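Local coordinates for protein Cwp19 (Clostridioides difficile, PDB 5OQ3) that probably cleaves glycosidic bonds with the TIM-barrel glycoside hydrolase domain held in this chain, and as the full-length protein may also act as an N-acetylmuramoyl-L-alanine amidase, at residues A[216-221]-A[270-275]; A[259-264]-A[302-307]; A[359-364]-A[375-380]. All coordinates share one frame; numbering follows the deposited sequence.

Contact 1: A[216-221]-A[270-275]; sequences NWRREN and GTYADT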
loop_
_atom_site.group_PDB
_atom_site.type_symbol
_atom_site.label_atom_id
_atom_site.label_comp_id
_atom_site.label_asym_id
_atom_site.label_seq_id
_atom_site.Cartn_x
_atom_site.Cartn_y
_atom_site.Cartn_z
ATOM N N ASN A 216 -0.288 16.021 -16.447
ATOM C CA ASN A 216 0.802 15.165 -16.839
ATOM C C ASN A 216 2.027 15.355 -15.907
ATOM O O ASN A 216 2.679 14.378 -15.565
ATOM C CB ASN A 216 1.237 15.425 -18.306
ATOM C CG ASN A 216 0.183 15.062 -19.343
ATOM O OD1 ASN A 216 -0.816 14.465 -19.039
ATOM N ND2 ASN A 216 0.465 15.409 -20.593
ATOM N N TRP A 217 2.273 16.593 -15.520
ATOM C CA TRP A 217 3.339 16.886 -14.583
ATOM C C TRP A 217 3.083 16.217 -13.223
ATOM O O TRP A 217 3.984 15.645 -12.643
ATOM C CB TRP A 217 3.485 18.416 -14.447
ATOM C CG TRP A 217 4.424 18.894 -13.410
ATOM C CD1 TRP A 217 5.787 18.918 -13.457
ATOM C CD2 TRP A 217 4.050 19.395 -12.119
ATOM N NE1 TRP A 217 6.261 19.436 -12.279
ATOM C CE2 TRP A 217 5.214 19.733 -11.439
ATOM C CE3 TRP A 217 2.819 19.574 -11.478
ATOM C CZ2 TRP A 217 5.202 20.226 -10.125
ATOM C CZ3 TRP A 217 2.799 20.079 -10.232
ATOM C CH2 TRP A 217 3.970 20.408 -9.552
ATOM N N ARG A 218 1.852 16.253 -12.721
ATOM C CA ARG A 218 1.530 15.590 -11.461
ATOM C C ARG A 218 1.739 14.072 -11.580
ATOM O O ARG A 218 2.311 13.455 -10.664
ATOM C CB ARG A 218 0.066 15.864 -11.058
ATOM C CG ARG A 218 -0.160 17.296 -10.569
ATOM C CD ARG A 218 -1.568 17.482 -10.170
ATOM N NE ARG A 218 -1.783 18.799 -9.566
ATOM C CZ ARG A 218 -2.962 19.375 -9.455
ATOM N NH1 ARG A 218 -4.039 18.793 -9.941
ATOM N NH2 ARG A 218 -3.036 20.560 -8.867
ATOM N N ARG A 219 1.307 13.460 -12.686
ATOM C CA ARG A 219 1.591 12.043 -12.892
ATOM C C ARG A 219 3.093 11.742 -12.877
ATOM O O ARG A 219 3.532 10.753 -12.259
ATOM C CB ARG A 219 0.881 11.487 -14.152
ATOM C CG ARG A 219 -0.614 11.228 -13.990
ATOM C CD ARG A 219 -1.258 10.767 -15.309
ATOM N NE ARG A 219 -1.506 11.838 -16.260
ATOM C CZ ARG A 219 -2.589 12.602 -16.272
ATOM N NH1 ARG A 219 -2.709 13.531 -17.197
ATOM N NH2 ARG A 219 -3.540 12.415 -15.364
ATOM N N GLU A 220 3.855 12.615 -13.524
ATOM C CA GLU A 220 5.287 12.430 -13.545
ATOM C C GLU A 220 5.939 12.619 -12.175
ATOM O O GLU A 220 6.927 11.972 -11.882
ATOM C CB GLU A 220 5.941 13.292 -14.601
ATOM C CG GLU A 220 7.430 12.980 -14.790
ATOM C CD GLU A 220 7.811 11.590 -15.302
ATOM O OE1 GLU A 220 8.999 11.214 -15.197
ATOM O OE2 GLU A 220 6.991 10.864 -15.787
ATOM N N ASN A 221 5.406 13.496 -11.347
ATOM C CA ASN A 221 5.907 13.644 -10.003
ATOM C C ASN A 221 5.858 12.325 -9.231
ATOM O O ASN A 221 6.753 11.969 -8.481
ATOM C CB ASN A 221 5.107 14.714 -9.225
ATOM C CG ASN A 221 5.339 16.111 -9.735
ATOM O OD1 ASN A 221 6.390 16.435 -10.269
ATOM N ND2 ASN A 221 4.370 16.981 -9.509
ATOM N N GLY A 270 -7.898 10.668 -10.890
ATOM C CA GLY A 270 -8.353 11.031 -9.558
ATOM C C GLY A 270 -7.265 11.189 -8.518
ATOM O O GLY A 270 -7.455 11.908 -7.558
ATOM N N THR A 271 -6.133 10.501 -8.695
ATOM C CA THR A 271 -4.970 10.596 -7.775
ATOM C C THR A 271 -3.618 10.691 -8.482
ATOM O O THR A 271 -2.588 10.762 -7.835
ATOM C CB THR A 271 -4.953 9.467 -6.705
ATOM O OG1 THR A 271 -4.428 8.250 -7.212
ATOM C CG2 THR A 271 -6.324 9.145 -6.207
ATOM N N TYR A 272 -3.631 10.742 -9.806
ATOM C CA TYR A 272 -2.423 10.895 -10.657
ATOM C C TYR A 272 -1.486 9.724 -10.546
ATOM O O TYR A 272 -0.273 9.903 -10.555
ATOM C CB TYR A 272 -1.729 12.294 -10.496
ATOM C CG TYR A 272 -2.729 13.405 -10.732
ATOM C CD1 TYR A 272 -3.143 13.757 -12.025
ATOM C CD2 TYR A 272 -3.310 14.089 -9.668
ATOM C CE1 TYR A 272 -4.102 14.752 -12.223
ATOM C CE2 TYR A 272 -4.274 15.081 -9.883
ATOM C CZ TYR A 272 -4.645 15.433 -11.144
ATOM O OH TYR A 272 -5.632 16.387 -11.287
ATOM N N ALA A 273 -2.056 8.532 -10.470
ATOM C CA ALA A 273 -1.354 7.281 -10.371
ATOM C C ALA A 273 -1.456 6.586 -11.718
ATOM O O ALA A 273 -2.437 5.947 -12.032
ATOM C CB ALA A 273 -1.943 6.437 -9.256
ATOM N N ASP A 274 -0.436 6.740 -12.514
ATOM C CA ASP A 274 -0.371 6.293 -13.900
ATOM C C ASP A 274 0.278 4.909 -13.922
ATOM O O ASP A 274 1.437 4.738 -14.306
ATOM C CB ASP A 274 0.367 7.283 -14.772
ATOM C CG ASP A 274 0.259 6.962 -16.249
ATOM O OD1 ASP A 274 -0.279 5.880 -16.620
ATOM O OD2 ASP A 274 0.729 7.818 -17.036
ATOM N N THR A 275 -0.485 3.920 -13.503
ATOM C CA THR A 275 0.078 2.572 -13.290
ATOM C C THR A 275 0.663 2.028 -14.580
ATOM O O THR A 275 1.676 1.352 -14.535
ATOM C CB THR A 275 -1.012 1.648 -12.778
ATOM O OG1 THR A 275 -1.703 2.332 -11.739
ATOM C CG2 THR A 275 -0.414 0.345 -12.293
#
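The Y272 ring carries R218 CD over one face and R219 NH2 at its edge. R218 CD stands 3.8 Å from the centroid of the Y272 ring and 19° off the ring normal, a CH-pi contact. It is shifted toward the rim, nearest to Y272 CE2. R218 CB covers the other end of the ring, against Y272 CG. The R218 chain, extended from CG to NE, runs along the ring toward its hydroxyl. There the guanidinium turns an edge to the tyrosine, with R218 NH1 3.2 Å from Y272 OH. The firmer partners lie outside: D201 forms a salt bridge with R218 NH2, and Y272 OH is hydrogen-bonded to V197 O. R219 NH2 comes to 3.6 Å from Y272 CD1, its guanidinium plane 41° from the ring plane.

The contact joins two connections of the TIM barrel. Helix 214-236 belongs to the connection between strands 186-189 and 241-244. The loop of Y272 follows strand 241-244 and links helix 267-270 to helix 275-280.

A bend at chi3 turns the R219 guanidinium back toward N216, one turn earlier in the helix. R219 NH1 donates to N216 OD1 at 2.8 Å with an N-H...O angle of 161°, and the bond lies in both the guanidinium and the carbonyl plane. R219 NH2 bonds Y268 O, and the guanidinium also makes a cation-pi contact with Y268, so its rotation is well fixed. Nearer the backbone, R219 CD packs on D274 CB at 3.9 Å. D274 is the N-cap of helix 275-280, and its OD1 accepts from W250 NE1.

Contact 2: A[259-264]-A[302-307]; sequences GSDTSG and YSKLVA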
loop_
_atom_site.group_PDB
_atom_site.type_symbol
_atom_site.label_atom_id
_atom_site.label_comp_id
_atom_site.label_asym_id
_atom_site.label_seq_id
_atom_site.Cartn_x
_atom_site.Cartn_y
_atom_site.Cartn_z
ATOM N N GLY A 259 -8.181 1.350 -22.218
ATOM C CA GLY A 259 -8.519 1.134 -20.824
ATOM C C GLY A 259 -9.485 -0.023 -20.636
ATOM O O GLY A 259 -9.754 -0.802 -21.571
ATOM N N SER A 260 -9.982 -0.172 -19.418
ATOM C CA SER A 260 -10.822 -1.312 -19.058
ATOM C C SER A 260 -12.296 -1.036 -19.281
ATOM O O SER A 260 -12.735 0.113 -19.247
ATOM C CB SER A 260 -10.533 -1.695 -17.597
ATOM O OG SER A 260 -10.676 -0.574 -16.724
ATOM N N ASP A 261 -13.051 -2.120 -19.513
ATOM C CA ASP A 261 -14.487 -2.010 -19.780
ATOM C C ASP A 261 -15.223 -1.853 -18.459
ATOM O O ASP A 261 -15.909 -2.768 -17.964
ATOM C CB ASP A 261 -15.033 -3.162 -20.637
ATOM C CG ASP A 261 -16.515 -2.968 -20.999
ATOM O OD1 ASP A 261 -16.986 -1.799 -21.083
ATOM O OD2 ASP A 261 -17.214 -3.992 -21.167
ATOM N N THR A 262 -15.077 -0.650 -17.906
ATOM C CA THR A 262 -15.498 -0.329 -16.554
ATOM C C THR A 262 -16.010 1.105 -16.509
ATOM O O THR A 262 -15.842 1.855 -17.474
ATOM C CB THR A 262 -14.289 -0.477 -15.596
ATOM O OG1 THR A 262 -13.145 0.243 -16.053
ATOM C CG2 THR A 262 -13.852 -1.940 -15.426
ATOM N N SER A 263 -16.605 1.488 -15.385
ATOM C CA SER A 263 -17.040 2.879 -15.118
ATOM C C SER A 263 -16.626 3.257 -13.682
ATOM O O SER A 263 -16.132 2.425 -12.948
ATOM C CB SER A 263 -18.549 3.019 -15.372
ATOM O OG SER A 263 -19.283 2.253 -14.437
ATOM N N GLY A 264 -16.766 4.516 -13.280
ATOM C CA GLY A 264 -16.286 4.928 -11.940
ATOM C C GLY A 264 -14.814 5.325 -11.860
ATOM O O GLY A 264 -14.158 5.505 -12.871
ATOM N N TYR A 302 -14.869 -7.818 -11.760
ATOM C CA TYR A 302 -13.656 -8.529 -11.431
ATOM C C TYR A 302 -13.106 -9.370 -12.590
ATOM O O TYR A 302 -11.894 -9.380 -12.862
ATOM C CB TYR A 302 -13.890 -9.432 -10.209
ATOM C CG TYR A 302 -12.653 -10.167 -9.720
ATOM C CD1 TYR A 302 -12.262 -11.409 -10.280
ATOM C CD2 TYR A 302 -11.857 -9.647 -8.691
ATOM C CE1 TYR A 302 -11.143 -12.088 -9.811
ATOM C CE2 TYR A 302 -10.734 -10.315 -8.249
ATOM C CZ TYR A 302 -10.384 -11.532 -8.792
ATOM O OH TYR A 302 -9.284 -12.167 -8.320
ATOM N N SER A 303 -13.963 -10.100 -13.261
ATOM C CA SER A 303 -13.494 -10.977 -14.326
ATOM C C SER A 303 -12.885 -10.179 -15.505
ATOM O O SER A 303 -11.913 -10.639 -16.119
ATOM C CB SER A 303 -14.613 -11.917 -14.777
ATOM O OG SER A 303 -15.566 -11.250 -15.566
ATOM N N LYS A 304 -13.426 -9.013 -15.816
ATOM C CA LYS A 304 -12.876 -8.168 -16.884
ATOM C C LYS A 304 -11.561 -7.562 -16.439
ATOM O O LYS A 304 -10.592 -7.482 -17.217
ATOM C CB LYS A 304 -13.866 -7.048 -17.258
ATOM C CG LYS A 304 -15.124 -7.597 -17.920
ATOM C CD LYS A 304 -16.017 -6.481 -18.436
ATOM C CE LYS A 304 -17.175 -7.051 -19.231
ATOM N NZ LYS A 304 -18.198 -6.004 -19.444
ATOM N N LEU A 305 -11.498 -7.169 -15.171
ATOM C CA LEU A 305 -10.299 -6.529 -14.684
ATOM C C LEU A 305 -9.114 -7.470 -14.549
ATOM O O LEU A 305 -7.974 -7.050 -14.826
ATOM C CB LEU A 305 -10.610 -5.774 -13.393
ATOM C CG LEU A 305 -11.356 -4.441 -13.648
ATOM C CD1 LEU A 305 -12.078 -3.969 -12.390
ATOM C CD2 LEU A 305 -10.387 -3.395 -14.215
ATOM N N VAL A 306 -9.315 -8.714 -14.122
ATOM C CA VAL A 306 -8.168 -9.626 -14.068
ATOM C C VAL A 306 -7.550 -9.784 -15.467
ATOM O O VAL A 306 -6.337 -9.795 -15.603
ATOM C CB VAL A 306 -8.475 -10.990 -13.404
ATOM C CG1 VAL A 306 -8.692 -10.865 -11.913
ATOM C CG2 VAL A 306 -9.595 -11.734 -14.065
ATOM N N ALA A 307 -8.384 -9.891 -16.480
ATOM C CA ALA A 307 -7.906 -9.998 -17.862
ATOM C C ALA A 307 -7.160 -8.761 -18.332
ATOM O O ALA A 307 -6.110 -8.840 -18.974
ATOM C CB ALA A 307 -9.049 -10.316 -18.793
#
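The loop that follows barrel strand 241-244 lays S260, D261 and T262 against K304 and L305 in the first turns of helix 302-313. At the outer end is a salt bridge. K304 NZ donates to D261 OD2 at 2.8 Å, and it meets that oxygen from above the carboxylate plane, 43° out of it. The lysine chain is fully extended beyond CG, which carries the ammonium group out to the carboxylate, the two side chains crossing at a slant. Both residues are exposed, so solvent probably weakens the pull of the pair.

D261 is the centre of an inverse gamma turn, closed by a weak bond of 2.8 Å from T262 N to S260 O. This tight bend puts both S260 and T262 within touch of L305. In the TIM barrel the contact joins the loop after strand 241-244 to helix 302-313, which precedes strand 319-324.

One methyl of L305, CD2, makes the nearest approach to both residues. L305 CD2 lies 3.8 Å from S260 OG and 3.9 Å from T262 CG2. The threonine methyl gets there because CG2 is anti to the carbonyl carbon, and the T262 and L305 side chains cross at about a right angle. The two hydroxyls are close neighbours, with S260 OG 2.7 Å from T262 OG1. N252 OD1 is a further partner of T262 OG1, and L305 also packs on W293.

Contact 3: A[359-364]-A[375-380]; sequences SMYFSA and KDLKSL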
loop_
_atom_site.group_PDB
_atom_site.type_symbol
_atom_site.label_atom_id
_atom_site.label_comp_id
_atom_site.label_asym_id
_atom_site.label_seq_id
_atom_site.Cartn_x
_atom_site.Cartn_y
_atom_site.Cartn_z
ATOM N N SER A 359 -1.618 -13.375 -5.055
ATOM C CA SER A 359 -2.662 -12.563 -4.450
ATOM C C SER A 359 -2.134 -11.903 -3.172
ATOM O O SER A 359 -1.238 -12.452 -2.500
ATOM C CB SER A 359 -3.862 -13.403 -4.049
ATOM O OG SER A 359 -4.570 -13.937 -5.160
ATOM N N MET A 360 -2.768 -10.774 -2.842
ATOM C CA MET A 360 -2.650 -10.126 -1.552
ATOM C C MET A 360 -4.029 -9.894 -1.014
ATOM O O MET A 360 -4.874 -9.439 -1.731
ATOM C CB MET A 360 -1.860 -8.808 -1.636
ATOM C CG MET A 360 -0.485 -8.888 -2.267
ATOM S SD MET A 360 0.608 -7.622 -1.602
ATOM C CE MET A 360 2.165 -8.278 -2.092
ATOM N N TYR A 361 -4.256 -10.256 0.248
ATOM C CA TYR A 361 -5.578 -10.247 0.871
ATOM C C TYR A 361 -5.721 -9.017 1.796
ATOM O O TYR A 361 -4.933 -8.863 2.732
ATOM C CB TYR A 361 -5.807 -11.515 1.712
ATOM C CG TYR A 361 -5.929 -12.716 0.796
ATOM C CD1 TYR A 361 -7.162 -13.084 0.286
ATOM C CD2 TYR A 361 -4.836 -13.475 0.422
ATOM C CE1 TYR A 361 -7.289 -14.164 -0.552
ATOM C CE2 TYR A 361 -4.961 -14.559 -0.439
ATOM C CZ TYR A 361 -6.199 -14.888 -0.928
ATOM O OH TYR A 361 -6.373 -15.953 -1.787
ATOM N N PHE A 362 -6.756 -8.239 1.553
ATOM C CA PHE A 362 -7.139 -7.145 2.432
ATOM C C PHE A 362 -8.302 -7.572 3.291
ATOM O O PHE A 362 -9.404 -7.630 2.765
ATOM C CB PHE A 362 -7.457 -5.850 1.684
ATOM C CG PHE A 362 -7.344 -4.662 2.608
ATOM C CD1 PHE A 362 -8.437 -4.227 3.370
ATOM C CD2 PHE A 362 -6.101 -4.102 2.865
ATOM C CE1 PHE A 362 -8.306 -3.197 4.262
ATOM C CE2 PHE A 362 -5.970 -3.071 3.785
ATOM C CZ PHE A 362 -7.077 -2.628 4.482
ATOM N N SER A 363 -8.093 -7.858 4.587
ATOM C CA SER A 363 -6.845 -7.732 5.323
ATOM C C SER A 363 -6.690 -8.930 6.252
ATOM O O SER A 363 -7.580 -9.777 6.355
ATOM C CB SER A 363 -6.755 -6.393 6.086
ATOM O OG SER A 363 -7.672 -6.367 7.162
ATOM N N ALA A 364 -5.577 -8.973 6.959
ATOM C CA ALA A 364 -5.239 -10.086 7.843
ATOM C C ALA A 364 -6.315 -10.425 8.860
ATOM O O ALA A 364 -6.575 -11.620 9.101
ATOM C CB ALA A 364 -3.935 -9.797 8.549
ATOM N N LYS A 375 -10.956 -21.791 5.856
ATOM C CA LYS A 375 -11.185 -23.044 5.140
ATOM C C LYS A 375 -10.993 -22.881 3.617
ATOM O O LYS A 375 -10.394 -23.745 2.967
ATOM C CB LYS A 375 -12.610 -23.557 5.459
ATOM C CG LYS A 375 -12.991 -24.875 4.812
ATOM C CD LYS A 375 -14.286 -25.431 5.410
ATOM C CE LYS A 375 -15.534 -24.686 4.958
ATOM N NZ LYS A 375 -16.159 -25.325 3.760
ATOM N N ASP A 376 -11.493 -21.767 3.066
ATOM C CA ASP A 376 -11.356 -21.496 1.620
ATOM C C ASP A 376 -9.903 -21.295 1.213
ATOM O O ASP A 376 -9.444 -21.904 0.218
ATOM C CB ASP A 376 -12.229 -20.327 1.205
ATOM C CG ASP A 376 -13.717 -20.706 1.120
ATOM O OD1 ASP A 376 -14.041 -21.894 1.033
ATOM O OD2 ASP A 376 -14.547 -19.803 1.102
ATOM N N LEU A 377 -9.152 -20.509 1.988
ATOM C CA LEU A 377 -7.747 -20.328 1.664
ATOM C C LEU A 377 -6.959 -21.628 1.833
ATOM O O LEU A 377 -6.124 -21.940 0.987
ATOM C CB LEU A 377 -7.131 -19.160 2.448
ATOM C CG LEU A 377 -7.230 -17.804 1.719
ATOM C CD1 LEU A 377 -8.652 -17.447 1.357
ATOM C CD2 LEU A 377 -6.579 -16.706 2.546
ATOM N N LYS A 378 -7.233 -22.401 2.886
ATOM C CA LYS A 378 -6.592 -23.719 3.009
ATOM C C LYS A 378 -6.829 -24.556 1.760
ATOM O O LYS A 378 -5.907 -25.193 1.248
ATOM C CB LYS A 378 -7.090 -24.489 4.236
ATOM C CG LYS A 378 -6.391 -24.082 5.508
ATOM C CD LYS A 378 -6.807 -24.946 6.694
ATOM C CE LYS A 378 -6.780 -24.137 7.980
ATOM N NZ LYS A 378 -7.285 -24.901 9.149
ATOM N N SER A 379 -8.056 -24.555 1.254
ATOM C CA SER A 379 -8.350 -25.366 0.062
ATOM C C SER A 379 -7.617 -24.839 -1.214
ATOM O O SER A 379 -7.220 -25.614 -2.083
ATOM C CB SER A 379 -9.851 -25.493 -0.137
ATOM O OG SER A 379 -10.391 -24.277 -0.548
ATOM N N LEU A 380 -7.392 -23.531 -1.301
ATOM C CA LEU A 380 -6.634 -22.978 -2.417
ATOM C C LEU A 380 -5.148 -23.254 -2.300
ATOM O O LEU A 380 -4.480 -23.359 -3.326
ATOM C CB LEU A 380 -6.843 -21.465 -2.461
ATOM C CG LEU A 380 -8.245 -21.018 -2.842
ATOM C CD1 LEU A 380 -8.430 -19.536 -2.561
ATOM C CD2 LEU A 380 -8.538 -21.333 -4.302
#
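Y361 and L377 carry most of this contact, with L380 adding a small share. L377 CD2 sits over the centre of one face of the Y361 ring. Its distance to the Y361 ring centroid is 3.9 Å, only 10° off the ring normal, which makes a clean CH-pi contact. The methyl is almost equally far from several ring atoms, with Y361 CZ at 3.9 Å and Y361 CE2 at 4.0 Å. The other methyl, L377 CD1, lies off-centre, 4.0 Å from Y361 CE1. The two side chains come from opposite directions. Y361 reaches out from its strand with CG anti to the carbonyl carbon (chi1 -69°). A chi2 of -89° presents the ring face to the leucine.

L380, one turn further along the helix, touches the phenol end: L380 CD1 is 4.2 Å from Y361 OH. That hydroxyl is not left to the leucines. It is hydrogen-bonded to the hydroxyl of Y381, the next residue of the helix. The ring is therefore held by apolar contact on its face and by a polar bond at its tip, both from helix 371-381.

Strand 356-361 is the last of the eight parallel barrel strands. It pairs with strand 319-324 on one side and closes onto strand 27-32 on the other. M360 packs against A29, W31 and Y321, while the next residue, Y361, turns its side chain to the surrounding helices. There V347 of helix 343-350 also touches Y361, which places the ring between the barrel wall, helix 343-350 and the C-terminal helix 371-381.

Contacts 1 and 3 are buried, whereas contact 2 reaches the surface through its charged pair. No helix or strand is common to any two of them. Contacts 1 and 2 do share one connection, the long excursion between strands 241-244 and 286-287, and their segments alternate along the chain. Contact 3 follows both in sequence and lies across the chain's centre from contact 1, about 31 Å away between centres. Both buried contacts set a tyrosine ring under aliphatic carbon. In contact 1 that carbon belongs to an arginine whose charge is met elsewhere; in contact 3 it is a leucine against the barrel wall. In contact 2 no ring takes part in the touch.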